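Local coordinates for protein N-deoxyribosyltransferase (Bacillus psychrosaccharolyticus, PDB 6EVS) that catalyses the transfer of 2'-deoxyribose between nucleobases, a reaction used to make modified nucleosides, and assembles as a hexamer, at residues Ile63-Asp75 and Ser89-Thr102. Sequence-based numbering, arbitrary orientation.
Sequences IKWADITFGIIGD and SYILGKPVMLFSPT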
# COMPACT_ATOMS: atom_id res chain seq x y z
N ILE A 63 -3.40 -12.01 8.58
CA ILE A 63 -2.19 -11.18 8.63
C ILE A 63 -2.58 -9.72 8.60
O ILE A 63 -2.02 -8.89 9.33
CB ILE A 63 -1.24 -11.52 7.47
CG1 ILE A 63 -0.84 -12.99 7.47
CG2 ILE A 63 0.01 -10.63 7.54
CD1 ILE A 63 0.12 -13.29 6.33
N LYS A 64 -3.56 -9.38 7.75
CA LYS A 64 -4.03 -8.00 7.65
C LYS A 64 -4.72 -7.54 8.94
O LYS A 64 -4.59 -6.38 9.35
CB LYS A 64 -4.97 -7.87 6.46
CG LYS A 64 -4.24 -7.89 5.13
CD LYS A 64 -5.15 -8.33 4.00
CE LYS A 64 -4.38 -8.30 2.68
NZ LYS A 64 -5.26 -8.48 1.49
N TRP A 65 -5.46 -8.45 9.59
CA TRP A 65 -6.15 -8.16 10.85
C TRP A 65 -5.17 -7.96 12.01
O TRP A 65 -5.47 -7.22 12.96
CB TRP A 65 -7.13 -9.29 11.13
CG TRP A 65 -7.54 -9.63 12.55
CD1 TRP A 65 -8.69 -9.23 13.19
CD2 TRP A 65 -6.83 -10.48 13.48
NE1 TRP A 65 -8.74 -9.78 14.46
CE2 TRP A 65 -7.61 -10.54 14.66
CE3 TRP A 65 -5.63 -11.21 13.42
CZ2 TRP A 65 -7.21 -11.28 15.79
CZ3 TRP A 65 -5.23 -11.95 14.55
CH2 TRP A 65 -6.01 -11.97 15.72
N ALA A 66 -4.01 -8.62 11.96
CA ALA A 66 -3.06 -8.62 13.07
C ALA A 66 -2.36 -7.27 13.22
O ALA A 66 -2.15 -6.55 12.24
CB ALA A 66 -2.00 -9.70 12.84
N ASP A 67 -1.98 -6.94 14.47
CA ASP A 67 -1.07 -5.83 14.75
C ASP A 67 0.38 -6.20 14.46
O ASP A 67 1.17 -5.35 14.01
CB ASP A 67 -1.18 -5.41 16.22
CG ASP A 67 -2.58 -4.92 16.57
OD1 ASP A 67 -3.13 -5.39 17.61
OD2 ASP A 67 -3.13 -4.12 15.76
N ILE A 68 0.74 -7.46 14.72
CA ILE A 68 2.11 -7.94 14.73
C ILE A 68 2.11 -9.34 14.14
O ILE A 68 1.21 -10.14 14.44
CB ILE A 68 2.69 -8.01 16.16
CG1 ILE A 68 2.77 -6.63 16.81
CG2 ILE A 68 4.04 -8.77 16.18
CD1 ILE A 68 2.85 -6.73 18.32
N THR A 69 3.10 -9.65 13.32
CA THR A 69 3.34 -11.01 12.87
C THR A 69 4.52 -11.60 13.64
O THR A 69 5.64 -11.07 13.57
CB THR A 69 3.61 -11.10 11.38
OG1 THR A 69 2.42 -10.73 10.67
CG2 THR A 69 4.10 -12.57 10.97
N PHE A 70 4.28 -12.70 14.35
CA PHE A 70 5.30 -13.38 15.16
C PHE A 70 5.67 -14.67 14.44
O PHE A 70 4.83 -15.55 14.28
CB PHE A 70 4.76 -13.66 16.56
CG PHE A 70 5.81 -14.16 17.53
CD1 PHE A 70 6.32 -13.32 18.51
CD2 PHE A 70 6.26 -15.48 17.47
CE1 PHE A 70 7.29 -13.78 19.40
CE2 PHE A 70 7.23 -15.93 18.36
CZ PHE A 70 7.73 -15.08 19.33
N GLY A 71 6.92 -14.76 13.99
CA GLY A 71 7.37 -15.88 13.17
C GLY A 71 8.27 -16.80 13.96
O GLY A 71 8.94 -16.38 14.91
N ILE A 72 8.29 -18.08 13.57
CA ILE A 72 9.22 -19.06 14.13
C ILE A 72 10.05 -19.62 12.98
O ILE A 72 9.49 -20.21 12.04
CB ILE A 72 8.51 -20.18 14.90
CG1 ILE A 72 7.66 -19.58 16.03
CG2 ILE A 72 9.53 -21.23 15.42
CD1 ILE A 72 6.75 -20.59 16.71
N ILE A 73 11.35 -19.39 13.00
CA ILE A 73 12.24 -19.85 11.96
C ILE A 73 13.32 -20.68 12.64
O ILE A 73 14.01 -20.17 13.53
CB ILE A 73 12.85 -18.69 11.15
CG1 ILE A 73 11.80 -18.03 10.26
CG2 ILE A 73 14.04 -19.19 10.32
CD1 ILE A 73 11.43 -18.82 9.03
N GLY A 74 13.43 -21.94 12.24
CA GLY A 74 14.40 -22.84 12.84
C GLY A 74 15.18 -23.59 11.79
O GLY A 74 15.55 -23.05 10.74
N ASP A 75 15.43 -24.86 12.08
CA ASP A 75 16.25 -25.77 11.29
C ASP A 75 15.40 -26.61 10.35
O ASP A 75 15.60 -27.81 10.22
CB ASP A 75 17.04 -26.68 12.23
CG ASP A 75 18.51 -26.38 12.21
OD1 ASP A 75 18.92 -25.58 11.36
OD2 ASP A 75 19.25 -26.98 13.03
N SER A 89 4.00 -9.66 5.37
CA SER A 89 3.81 -8.85 6.58
C SER A 89 4.59 -7.56 6.51
O SER A 89 4.08 -6.49 6.87
CB SER A 89 4.22 -9.65 7.83
OG SER A 89 3.31 -10.73 8.03
N TYR A 90 5.86 -7.65 6.11
CA TYR A 90 6.72 -6.47 6.04
C TYR A 90 6.14 -5.42 5.11
O TYR A 90 6.05 -4.24 5.48
CB TYR A 90 8.12 -6.89 5.57
CG TYR A 90 9.09 -5.73 5.51
CD1 TYR A 90 9.58 -5.16 6.68
CD2 TYR A 90 9.51 -5.21 4.29
CE1 TYR A 90 10.49 -4.10 6.64
CE2 TYR A 90 10.40 -4.14 4.24
CZ TYR A 90 10.89 -3.61 5.41
OH TYR A 90 11.76 -2.55 5.35
N ILE A 91 5.74 -5.82 3.90
CA ILE A 91 5.12 -4.84 3.00
C ILE A 91 3.82 -4.31 3.58
O ILE A 91 3.49 -3.13 3.42
CB ILE A 91 4.92 -5.41 1.59
CG1 ILE A 91 6.24 -5.95 1.02
CG2 ILE A 91 4.29 -4.32 0.65
CD1 ILE A 91 7.39 -4.92 1.03
N LEU A 92 3.05 -5.16 4.28
CA LEU A 92 1.80 -4.69 4.87
C LEU A 92 2.03 -3.78 6.07
O LEU A 92 1.06 -3.28 6.65
CB LEU A 92 0.94 -5.88 5.29
CG LEU A 92 0.26 -6.72 4.18
CD1 LEU A 92 -0.26 -8.02 4.77
CD2 LEU A 92 -0.88 -5.89 3.55
N GLY A 93 3.28 -3.55 6.45
CA GLY A 93 3.57 -2.64 7.55
C GLY A 93 3.32 -3.22 8.92
O GLY A 93 3.19 -2.48 9.89
N LYS A 94 3.26 -4.56 9.02
CA LYS A 94 3.13 -5.21 10.32
C LYS A 94 4.51 -5.40 10.93
O LYS A 94 5.38 -5.99 10.28
CB LYS A 94 2.46 -6.58 10.19
CG LYS A 94 1.24 -6.52 9.32
CD LYS A 94 0.20 -5.73 10.01
CE LYS A 94 -1.17 -5.89 9.29
NZ LYS A 94 -2.09 -4.91 9.93
N PRO A 95 4.76 -4.92 12.16
CA PRO A 95 6.05 -5.22 12.80
C PRO A 95 6.25 -6.73 12.88
O PRO A 95 5.33 -7.47 13.23
CB PRO A 95 5.92 -4.57 14.18
CG PRO A 95 5.04 -3.34 13.91
CD PRO A 95 3.98 -3.92 12.93
N VAL A 96 7.43 -7.18 12.50
CA VAL A 96 7.74 -8.61 12.51
C VAL A 96 8.59 -8.93 13.73
O VAL A 96 9.66 -8.33 13.92
CB VAL A 96 8.45 -9.05 11.22
CG1 VAL A 96 9.03 -10.45 11.40
CG2 VAL A 96 7.50 -9.01 10.05
N MET A 97 8.13 -9.87 14.54
CA MET A 97 8.93 -10.48 15.59
C MET A 97 9.30 -11.90 15.18
O MET A 97 8.50 -12.62 14.58
CB MET A 97 8.20 -10.50 16.93
CG MET A 97 8.03 -9.10 17.58
SD MET A 97 6.68 -9.17 18.75
CE MET A 97 7.38 -9.37 20.34
N LEU A 98 10.52 -12.31 15.51
CA LEU A 98 11.02 -13.60 15.06
C LEU A 98 11.64 -14.33 16.24
O LEU A 98 12.37 -13.74 17.04
CB LEU A 98 12.03 -13.43 13.92
CG LEU A 98 12.39 -14.67 13.10
CD1 LEU A 98 11.23 -15.06 12.19
CD2 LEU A 98 13.66 -14.45 12.29
N PHE A 99 11.33 -15.62 16.33
CA PHE A 99 11.89 -16.51 17.34
C PHE A 99 12.63 -17.63 16.62
O PHE A 99 12.07 -18.28 15.73
CB PHE A 99 10.80 -17.08 18.26
CG PHE A 99 11.34 -17.99 19.34
CD1 PHE A 99 11.44 -19.34 19.13
CD2 PHE A 99 11.74 -17.47 20.56
CE1 PHE A 99 11.95 -20.18 20.11
CE2 PHE A 99 12.25 -18.31 21.55
CZ PHE A 99 12.35 -19.65 21.33
N SER A 100 13.89 -17.85 16.98
CA SER A 100 14.63 -18.95 16.34
C SER A 100 15.00 -19.99 17.38
O SER A 100 15.81 -19.69 18.28
CB SER A 100 15.88 -18.43 15.61
OG SER A 100 16.66 -19.48 15.07
N PRO A 101 14.44 -21.20 17.31
CA PRO A 101 14.79 -22.23 18.31
C PRO A 101 16.25 -22.68 18.24
O PRO A 101 16.74 -23.28 19.20
CB PRO A 101 13.83 -23.39 17.98
CG PRO A 101 12.73 -22.78 17.15
CD PRO A 101 13.38 -21.65 16.39
N THR A 102 16.94 -22.42 17.13
CA THR A 102 18.30 -22.92 16.91
C THR A 102 19.38 -21.87 17.08
O THR A 102 20.51 -22.22 17.39
CB THR A 102 18.42 -23.51 15.50
OG1 THR A 102 18.58 -22.45 14.55
CG2 THR A 102 17.16 -24.29 15.15
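Strands 68-72 and 96-99 pair in parallel in the interior of the five-stranded parallel sheet. They are the two strands of a right-handed beta-alpha-beta unit connected through helix 80-91. Strand 3-7 flanks the pair on one edge and strand 116-118 on the other. Backbone bonds alternate from Thr69 N to Pro95 O through to Ile73 N to Phe99 O. Gly71 N to Met97 O is short, 2.7 Å.

On one face the Phe70 ring lies against Met97 and Phe99. Phe70 CD1 is 3.7 Å from Met97 CB. The Met97 sulfur sits at the ring edge, a Met-aromatic contact with Met97 SD 5.5 Å from the centroid of the Phe70 ring. Ile68 CG2 touches the same SD.

On the other face Thr69 OG1 is anti to its own carbonyl carbon (chi1 -66°), and from there it donates to Ser89 OG at 2.8 Å. Ser89 OG also bonds to Glu85 O of its own helix.

Lys94 follows a Schellman motif at Gly93. Its chain bends at chi2 (-67°) and reaches back to the C-terminal end of helix 49-65. There Lys94 NZ bonds to Ala66 O at 2.8 Å, nearly in line with the carbonyl, and to Lys64 O at 3.0 Å from above the carbonyl plane. The ammonium thus holds one carbonyl of the last helical turn, Lys64 O, and one just beyond it, Ala66 O, where the helix dipole would probably favour its positive charge.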